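Local coordinates for protein copper chaperone PCu(A)C (Methylosinus trichosporium OB3b, PDB 6P1F) that probably delivers copper in a methane-oxidizing bacterium, its PCuAC domain binding copper through a histidine brace, at residues 75-78 with 83-86; 39-44 with 52-57; 25-30 with 113-118. One frame throughout, in Å; residues are numbered along the deposited sequence.

Interaction 1. Residues 75-78 with 83-86; sequences VTMA and HVEL
M77 reaches across a short break in strand 73-89 and lays its thioether against V84. The strand belongs to the cupredoxin-like beta fold of the PCu(A)C family, and residues 79-82 separate the two segments. The sulfur does most of the touching. M77 SD lies 3.8 Å from V84 CG2, and it is equally near the backbone, with M77 SD 3.8 Å from H83 CA. The terminal methyl continues the contact, M77 CE standing 3.9 Å from V84 CG2. The two side chains cross obliquely, and the contact is apolar. M77 CG is anti to the carbonyl carbon (chi1 -63°), and the chain is extended beyond it. This carries the sulfur past H83 CA to the valine. V84 meets it with one branch, CG2, which is anti to its own carbonyl carbon. With a serine in place of M77, SD and CE are missing, and V84 CG2 would probably be left facing a gap between the two parts of the strand.

V84 is held from further out as well. It touches L27 of strand 24-33 and V52 and F54 of strand 49-55, so M77 completes a buried apolar cluster. The imidazole of H83 leads away from this cluster. Its ND1 is hydrogen-bonded to G81 O within the break, and its ring stacks with that of H55. H83, E85, H55 and H59 are zinc ligands in a structure of this protein, but no zinc is bound to this chain. E85 also makes a salt bridge to R24. Its methylene meets the histidine edge-on: E85 CG lies in the plane of the H83 ring, 3.8 Å from H83 CD2.

Interaction 2. Residues 39-44 with 52-57; sequences DRLIGV and VQFHIA
D39 OD1 accepts two N-H groups at the start of strand 39-44, the strand whose L41 and V44 meet F54 and V52 across the contact. R40 N is 2.7 Å from D39 OD1, with an N-H...O angle of 149°. The second donor to OD1 is K107 N, and A108 N bonds to OD2. The carboxylate thus ties the start of the strand to the turn after strand 98-105.

The contact itself is apolar. L41 crosses F54 at about a right angle, and its CD2 methyl lies obliquely at the far end of the ring, with L41 CD2 3.7 Å from F54 CZ. L41 CG is anti to the backbone N (chi1 175°), which extends the side chain toward the ring. V44 brings a second methyl to the same corner, V44 CG2 lying 4.0 Å from F54 CZ. V44 also meets V52, with V44 CB 3.9 Å from V52 CG1.

L41 and V44 can face the same way because I42 and G43 form a classic beta bulge opposite V104. The extra residue shifts the alternation of the strand. The axes of strands 39-44 and 52-55 come within 8.6 Å, with 141° between their N-to-C directions, and no hydrogen bond joins the segments. F54 also packs on I67. It lies on the apolar side of a strand whose next residue, H55, is a zinc ligand in another structure of this protein. The direct contact between the two segments rests on apolar side-chain packing.

Interaction 3. Residues 25-30 with 113-118; sequences AQLYML and IDAAVE
L27 reaches from strand 24-33 to A115 of strand 109-118, its CB and CD2 passing V84 on the way. CB lies beside the next strand, near the valine. CG is anti to the backbone N (chi1 176°), which sends the fork away from the backbone into the core. The CD2 branch turns back to the valine, L27 CD2 lying 3.8 Å from V84 CG2. The CD1 branch makes the crossing and ends on a single methyl, with L27 CD1 3.8 Å from A115 CB.

Two residues further on, M29 points to the same side. Its sulfur makes a looser contact, M29 SD standing 4.4 Å from I113 CD1. No hydrogen bond joins the two segments.

Polar groups of strand 24-33 pair away from this interface. The hydroxyl of Y28 donates to the amide of Q26, with Y28 OH 2.7 Å from Q26 OE1, and it comes in 19° from the carbonyl plane. The Y28 ring also meets that of W14.

The contact is buried in a fold without helices. M101 of strand 98-105 touches L27, A115 and I113. M29 packs on I10 of strand 8-16, and that strand pairs with both 24-33 and 109-118, antiparallel with the first and parallel with the second.

How the interactions relate
All three contacts lie in one mixed sheet. Strand 73-89 pairs with 24-33 and with 49-55, so it joins interaction 1 directly to the other two. The centre of interaction 1 is about 9 Å from that of interaction 2 and about 8 Å from that of interaction 3. Interactions 2 and 3 are about 14 Å apart by their centres, yet L41 CD2 and M29 CE still touch at 3.9 Å. Along the chain, residues 25-30 and 113-118 enclose the other pairs, and interaction 2 closes before interaction 1 opens. The touching side chains of the three contacts form neighbouring parts of the apolar interior, behind the strands that carry the zinc ligands H55, H83 and E85.

Interaction 1. Residues 75-78 with 83-86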
loop_
_atom_site.group_PDB
_atom_site.type_symbol
_atom_site.label_atom_id
_atom_site.label_comp_id
_atom_site.label_asym_id
_atom_site.label_seq_id
_atom_site.Cartn_x
_atom_site.Cartn_y
_atom_site.Cartn_z
ATOM N N VAL A 75 7.841 6.778 3.093
ATOM C CA VAL A 75 7.753 5.434 3.636
ATOM C C VAL A 75 8.218 4.476 2.560
ATOM O O VAL A 75 7.625 4.425 1.478
ATOM C CB VAL A 75 6.334 5.089 4.081
ATOM C CG1 VAL A 75 6.257 3.637 4.551
ATOM C CG2 VAL A 75 5.890 6.053 5.192
ATOM N N THR A 76 9.298 3.731 2.838
ATOM C CA THR A 76 9.800 2.727 1.888
ATOM C C THR A 76 9.305 1.356 2.381
ATOM O O THR A 76 9.317 1.079 3.567
ATOM C CB THR A 76 11.331 2.748 1.765
ATOM O OG1 THR A 76 11.763 4.074 1.400
ATOM C CG2 THR A 76 11.771 1.798 0.677
ATOM N N MET A 77 8.821 0.521 1.472
ATOM C CA MET A 77 8.254 -0.763 1.862
ATOM C C MET A 77 8.901 -1.889 1.075
ATOM O O MET A 77 9.160 -1.728 -0.134
ATOM C CB MET A 77 6.760 -0.788 1.608
ATOM C CG MET A 77 5.967 0.232 2.415
ATOM S SD MET A 77 4.225 -0.070 2.194
ATOM C CE MET A 77 3.546 1.521 2.649
ATOM N N ALA A 78 9.085 -3.033 1.731
ATOM C CA ALA A 78 9.627 -4.221 1.078
ATOM C C ALA A 78 9.398 -5.397 1.999
ATOM O O ALA A 78 9.175 -5.208 3.207
ATOM C CB ALA A 78 11.116 -4.044 0.767
ATOM N N HIS A 83 5.300 -2.442 5.456
ATOM C CA HIS A 83 4.449 -3.086 4.458
ATOM C C HIS A 83 3.013 -2.864 4.848
ATOM O O HIS A 83 2.708 -2.433 5.977
ATOM C CB HIS A 83 4.732 -4.601 4.363
ATOM C CG HIS A 83 4.385 -5.370 5.603
ATOM N ND1 HIS A 83 5.247 -5.465 6.675
ATOM C CD2 HIS A 83 3.282 -6.071 5.933
ATOM C CE1 HIS A 83 4.680 -6.200 7.620
ATOM N NE2 HIS A 83 3.501 -6.592 7.195
ATOM N N VAL A 84 2.132 -3.160 3.910
ATOM C CA VAL A 84 0.713 -3.151 4.164
ATOM C C VAL A 84 0.178 -4.573 4.157
ATOM O O VAL A 84 0.473 -5.319 3.238
ATOM C CB VAL A 84 -0.022 -2.357 3.083
ATOM C CG1 VAL A 84 -1.499 -2.198 3.453
ATOM C CG2 VAL A 84 0.656 -1.019 2.853
ATOM N N GLU A 85 -0.607 -4.955 5.157
ATOM C CA GLU A 85 -1.303 -6.229 5.071
ATOM C C GLU A 85 -2.710 -5.996 4.540
ATOM O O GLU A 85 -3.427 -5.141 5.046
ATOM C CB GLU A 85 -1.364 -6.924 6.432
ATOM C CG GLU A 85 -0.093 -7.648 6.770
ATOM C CD GLU A 85 -0.369 -9.010 7.354
ATOM O OE1 GLU A 85 -0.568 -9.073 8.583
ATOM O OE2 GLU A 85 -0.403 -10.002 6.582
ATOM N N LEU A 86 -3.066 -6.709 3.475
ATOM C CA LEU A 86 -4.434 -6.715 2.939
ATOM C C LEU A 86 -5.184 -7.833 3.621
ATOM O O LEU A 86 -4.744 -8.979 3.587
ATOM C CB LEU A 86 -4.422 -6.941 1.426
ATOM C CG LEU A 86 -3.473 -6.006 0.673
ATOM C CD1 LEU A 86 -3.506 -6.309 -0.847
ATOM C CD2 LEU A 86 -3.782 -4.548 0.972
#

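Interaction 2. Residues 39-44 with 52-57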
loop_
_atom_site.group_PDB
_atom_site.type_symbol
_atom_site.label_atom_id
_atom_site.label_comp_id
_atom_site.label_asym_id
_atom_site.label_seq_id
_atom_site.Cartn_x
_atom_site.Cartn_y
_atom_site.Cartn_z
ATOM N N ASP A 39 0.782 14.926 5.845
ATOM C CA ASP A 39 -0.427 14.376 5.263
ATOM C C ASP A 39 -0.712 13.067 6.014
ATOM O O ASP A 39 0.043 12.671 6.892
ATOM C CB ASP A 39 -0.273 14.117 3.740
ATOM C CG ASP A 39 -1.598 14.182 2.987
ATOM O OD1 ASP A 39 -2.654 13.864 3.551
ATOM O OD2 ASP A 39 -1.573 14.527 1.781
ATOM N N ARG A 40 -1.808 12.414 5.671
ATOM C CA ARG A 40 -2.148 11.129 6.304
ATOM C C ARG A 40 -2.832 10.266 5.286
ATOM O O ARG A 40 -3.787 10.699 4.674
ATOM C CB ARG A 40 -3.080 11.336 7.516
ATOM C CG ARG A 40 -3.208 10.083 8.405
ATOM C CD ARG A 40 -4.142 10.346 9.603
ATOM N NE ARG A 40 -4.149 11.772 9.885
ATOM C CZ ARG A 40 -3.492 12.338 10.886
ATOM N NH1 ARG A 40 -2.820 11.585 11.756
ATOM N NH2 ARG A 40 -3.542 13.652 11.031
ATOM N N LEU A 41 -2.325 9.043 5.113
ATOM C CA LEU A 41 -3.011 8.047 4.302
ATOM C C LEU A 41 -4.074 7.427 5.169
ATOM O O LEU A 41 -3.743 6.680 6.092
ATOM C CB LEU A 41 -2.021 6.995 3.807
ATOM C CG LEU A 41 -2.673 5.838 3.035
ATOM C CD1 LEU A 41 -3.529 6.273 1.903
ATOM C CD2 LEU A 41 -1.583 4.902 2.533
ATOM N N ILE A 42 -5.328 7.793 4.942
ATOM C CA ILE A 42 -6.399 7.397 5.867
ATOM C C ILE A 42 -7.344 6.297 5.374
ATOM O O ILE A 42 -8.184 5.817 6.124
ATOM C CB ILE A 42 -7.267 8.601 6.251
ATOM C CG1 ILE A 42 -7.968 9.194 5.033
ATOM C CG2 ILE A 42 -6.437 9.662 6.940
ATOM C CD1 ILE A 42 -8.981 10.253 5.406
ATOM N N GLY A 43 -7.226 5.891 4.124
ATOM C CA GLY A 43 -8.115 4.863 3.625
ATOM C C GLY A 43 -7.550 4.181 2.413
ATOM O O GLY A 43 -6.775 4.786 1.652
ATOM N N VAL A 44 -7.936 2.916 2.234
ATOM C CA VAL A 44 -7.614 2.180 1.018
ATOM C C VAL A 44 -8.894 1.503 0.595
ATOM O O VAL A 44 -9.380 0.613 1.282
ATOM C CB VAL A 44 -6.522 1.153 1.234
ATOM C CG1 VAL A 44 -6.293 0.349 -0.028
ATOM C CG2 VAL A 44 -5.231 1.835 1.703
ATOM N N VAL A 52 -7.145 -2.828 5.585
ATOM C CA VAL A 52 -5.691 -2.864 5.566
ATOM C C VAL A 52 -5.125 -2.558 6.931
ATOM O O VAL A 52 -5.755 -1.891 7.782
ATOM C CB VAL A 52 -5.090 -1.868 4.555
ATOM C CG1 VAL A 52 -5.632 -2.125 3.136
ATOM C CG2 VAL A 52 -5.352 -0.444 4.994
ATOM N N GLN A 53 -3.937 -3.103 7.145
ATOM C CA GLN A 53 -3.148 -2.850 8.337
ATOM C C GLN A 53 -1.746 -2.460 7.923
ATOM O O GLN A 53 -1.022 -3.216 7.248
ATOM C CB GLN A 53 -3.097 -4.090 9.260
ATOM C CG GLN A 53 -4.484 -4.577 9.656
ATOM C CD GLN A 53 -4.491 -5.935 10.363
ATOM O OE1 GLN A 53 -3.467 -6.614 10.461
ATOM N NE2 GLN A 53 -5.666 -6.346 10.833
ATOM N N PHE A 54 -1.370 -1.258 8.314
ATOM C CA PHE A 54 -0.049 -0.761 7.996
ATOM C C PHE A 54 0.933 -1.170 9.067
ATOM O O PHE A 54 0.658 -1.083 10.266
ATOM C CB PHE A 54 -0.063 0.746 7.847
ATOM C CG PHE A 54 -0.991 1.248 6.766
ATOM C CD1 PHE A 54 -0.609 1.190 5.445
ATOM C CD2 PHE A 54 -2.225 1.794 7.075
ATOM C CE1 PHE A 54 -1.460 1.669 4.445
ATOM C CE2 PHE A 54 -3.066 2.298 6.082
ATOM C CZ PHE A 54 -2.675 2.220 4.761
ATOM N N HIS A 55 2.075 -1.670 8.621
ATOM C CA HIS A 55 3.187 -1.976 9.513
ATOM C C HIS A 55 4.360 -1.103 9.130
ATOM O O HIS A 55 4.980 -1.316 8.107
ATOM C CB HIS A 55 3.557 -3.447 9.408
ATOM C CG HIS A 55 2.483 -4.371 9.873
ATOM N ND1 HIS A 55 2.535 -4.994 11.101
ATOM C CD2 HIS A 55 1.336 -4.781 9.290
ATOM C CE1 HIS A 55 1.471 -5.761 11.248
ATOM N NE2 HIS A 55 0.727 -5.650 10.168
ATOM N N ILE A 56 4.655 -0.098 9.944
ATOM C CA ILE A 56 5.672 0.861 9.549
ATOM C C ILE A 56 6.656 1.054 10.683
ATOM O O ILE A 56 6.356 0.750 11.835
ATOM C CB ILE A 56 5.057 2.226 9.133
ATOM C CG1 ILE A 56 4.369 2.888 10.322
ATOM C CG2 ILE A 56 4.077 2.054 7.945
ATOM C CD1 ILE A 56 3.974 4.334 10.051
ATOM N N ALA A 57 7.849 1.515 10.348
ATOM C CA ALA A 57 8.899 1.716 11.341
ATOM C C ALA A 57 8.657 2.985 12.140
ATOM O O ALA A 57 8.034 3.933 11.653
ATOM C CB ALA A 57 10.262 1.763 10.651
#

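Interaction 3. Residues 25-30 with 113-118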
loop_
_atom_site.group_PDB
_atom_site.type_symbol
_atom_site.label_atom_id
_atom_site.label_comp_id
_atom_site.label_asym_id
_atom_site.label_seq_id
_atom_site.Cartn_x
_atom_site.Cartn_y
_atom_site.Cartn_z
ATOM N N ALA A 25 -2.593 -10.869 2.273
ATOM C CA ALA A 25 -1.421 -10.728 1.403
ATOM C C ALA A 25 -0.721 -9.433 1.746
ATOM O O ALA A 25 -1.326 -8.548 2.353
ATOM C CB ALA A 25 -1.846 -10.746 -0.076
ATOM N N GLN A 26 0.545 -9.311 1.371
ATOM C CA GLN A 26 1.291 -8.097 1.692
ATOM C C GLN A 26 1.447 -7.249 0.457
ATOM O O GLN A 26 1.688 -7.758 -0.619
ATOM C CB GLN A 26 2.643 -8.429 2.277
ATOM C CG GLN A 26 2.512 -9.119 3.622
ATOM C CD GLN A 26 3.787 -9.109 4.433
ATOM O OE1 GLN A 26 4.866 -8.713 3.959
ATOM N NE2 GLN A 26 3.671 -9.544 5.694
ATOM N N LEU A 27 1.278 -5.945 0.650
ATOM C CA LEU A 27 1.419 -4.953 -0.398
ATOM C C LEU A 27 2.582 -4.022 -0.038
ATOM O O LEU A 27 2.807 -3.720 1.118
ATOM C CB LEU A 27 0.123 -4.167 -0.563
ATOM C CG LEU A 27 0.145 -3.018 -1.580
ATOM C CD1 LEU A 27 -1.171 -2.918 -2.371
ATOM C CD2 LEU A 27 0.493 -1.737 -0.882
ATOM N N TYR A 28 3.336 -3.583 -1.051
ATOM C CA TYR A 28 4.483 -2.741 -0.833
ATOM C C TYR A 28 4.474 -1.571 -1.792
ATOM O O TYR A 28 4.260 -1.764 -2.972
ATOM C CB TYR A 28 5.775 -3.535 -1.039
ATOM C CG TYR A 28 5.766 -4.888 -0.379
ATOM C CD1 TYR A 28 6.098 -5.027 0.969
ATOM C CD2 TYR A 28 5.403 -6.012 -1.101
ATOM C CE1 TYR A 28 6.094 -6.284 1.559
ATOM C CE2 TYR A 28 5.407 -7.260 -0.529
ATOM C CZ TYR A 28 5.760 -7.383 0.813
ATOM O OH TYR A 28 5.776 -8.610 1.438
ATOM N N MET A 29 4.642 -0.363 -1.286
ATOM C CA MET A 29 4.714 0.795 -2.163
ATOM C C MET A 29 5.577 1.845 -1.512
ATOM O O MET A 29 5.611 1.956 -0.291
ATOM C CB MET A 29 3.320 1.369 -2.430
ATOM C CG MET A 29 2.556 1.737 -1.146
ATOM S SD MET A 29 0.824 2.177 -1.550
ATOM C CE MET A 29 0.128 2.353 0.110
ATOM N N LEU A 30 6.256 2.637 -2.329
ATOM C CA LEU A 30 7.008 3.773 -1.818
ATOM C C LEU A 30 6.077 4.959 -1.774
ATOM O O LEU A 30 5.516 5.330 -2.812
ATOM C CB LEU A 30 8.212 4.032 -2.743
ATOM C CG LEU A 30 8.969 5.354 -2.593
ATOM C CD1 LEU A 30 9.436 5.572 -1.172
ATOM C CD2 LEU A 30 10.170 5.262 -3.528
ATOM N N ILE A 113 -4.799 3.515 -7.725
ATOM C CA ILE A 113 -3.581 2.891 -8.183
ATOM C C ILE A 113 -3.871 1.487 -8.680
ATOM O O ILE A 113 -4.928 0.905 -8.362
ATOM C CB ILE A 113 -2.518 2.802 -7.078
ATOM C CG1 ILE A 113 -2.992 1.855 -5.975
ATOM C CG2 ILE A 113 -2.229 4.199 -6.495
ATOM C CD1 ILE A 113 -1.893 1.536 -4.980
ATOM N N ASP A 114 -2.908 0.935 -9.423
ATOM C CA ASP A 114 -3.016 -0.440 -9.926
ATOM C C ASP A 114 -1.793 -1.168 -9.414
ATOM O O ASP A 114 -0.696 -1.041 -9.928
ATOM C CB ASP A 114 -3.097 -0.481 -11.472
ATOM C CG ASP A 114 -4.036 0.548 -12.041
ATOM O OD1 ASP A 114 -5.232 0.263 -12.088
ATOM O OD2 ASP A 114 -3.563 1.629 -12.461
ATOM N N ALA A 115 -1.968 -1.878 -8.300
ATOM C CA ALA A 115 -0.821 -2.502 -7.676
ATOM C C ALA A 115 -0.495 -3.791 -8.406
ATOM O O ALA A 115 -1.387 -4.630 -8.571
ATOM C CB ALA A 115 -1.133 -2.775 -6.192
ATOM N N ALA A 116 0.751 -3.932 -8.850
ATOM C CA ALA A 116 1.144 -5.112 -9.630
ATOM C C ALA A 116 0.982 -6.364 -8.774
ATOM O O ALA A 116 1.514 -6.401 -7.665
ATOM C CB ALA A 116 2.591 -4.989 -10.093
ATOM N N VAL A 117 0.306 -7.389 -9.292
ATOM C CA VAL A 117 0.207 -8.659 -8.554
ATOM C C VAL A 117 1.420 -9.502 -8.887
ATOM O O VAL A 117 1.597 -9.867 -10.050
ATOM C CB VAL A 117 -1.071 -9.432 -8.910
ATOM C CG1 VAL A 117 -1.115 -10.759 -8.136
ATOM C CG2 VAL A 117 -2.316 -8.597 -8.654
ATOM N N GLU A 118 2.273 -9.784 -7.899
ATOM C CA GLU A 118 3.484 -10.573 -8.118
ATOM C C GLU A 118 3.329 -11.951 -7.486
ATOM O O GLU A 118 2.340 -12.199 -6.823
ATOM C CB GLU A 118 4.704 -9.859 -7.549
ATOM C CG GLU A 118 4.995 -8.510 -8.225
ATOM C CD GLU A 118 5.440 -8.642 -9.675
ATOM O OE1 GLU A 118 6.243 -9.545 -9.963
ATOM O OE2 GLU A 118 4.984 -7.834 -10.513
#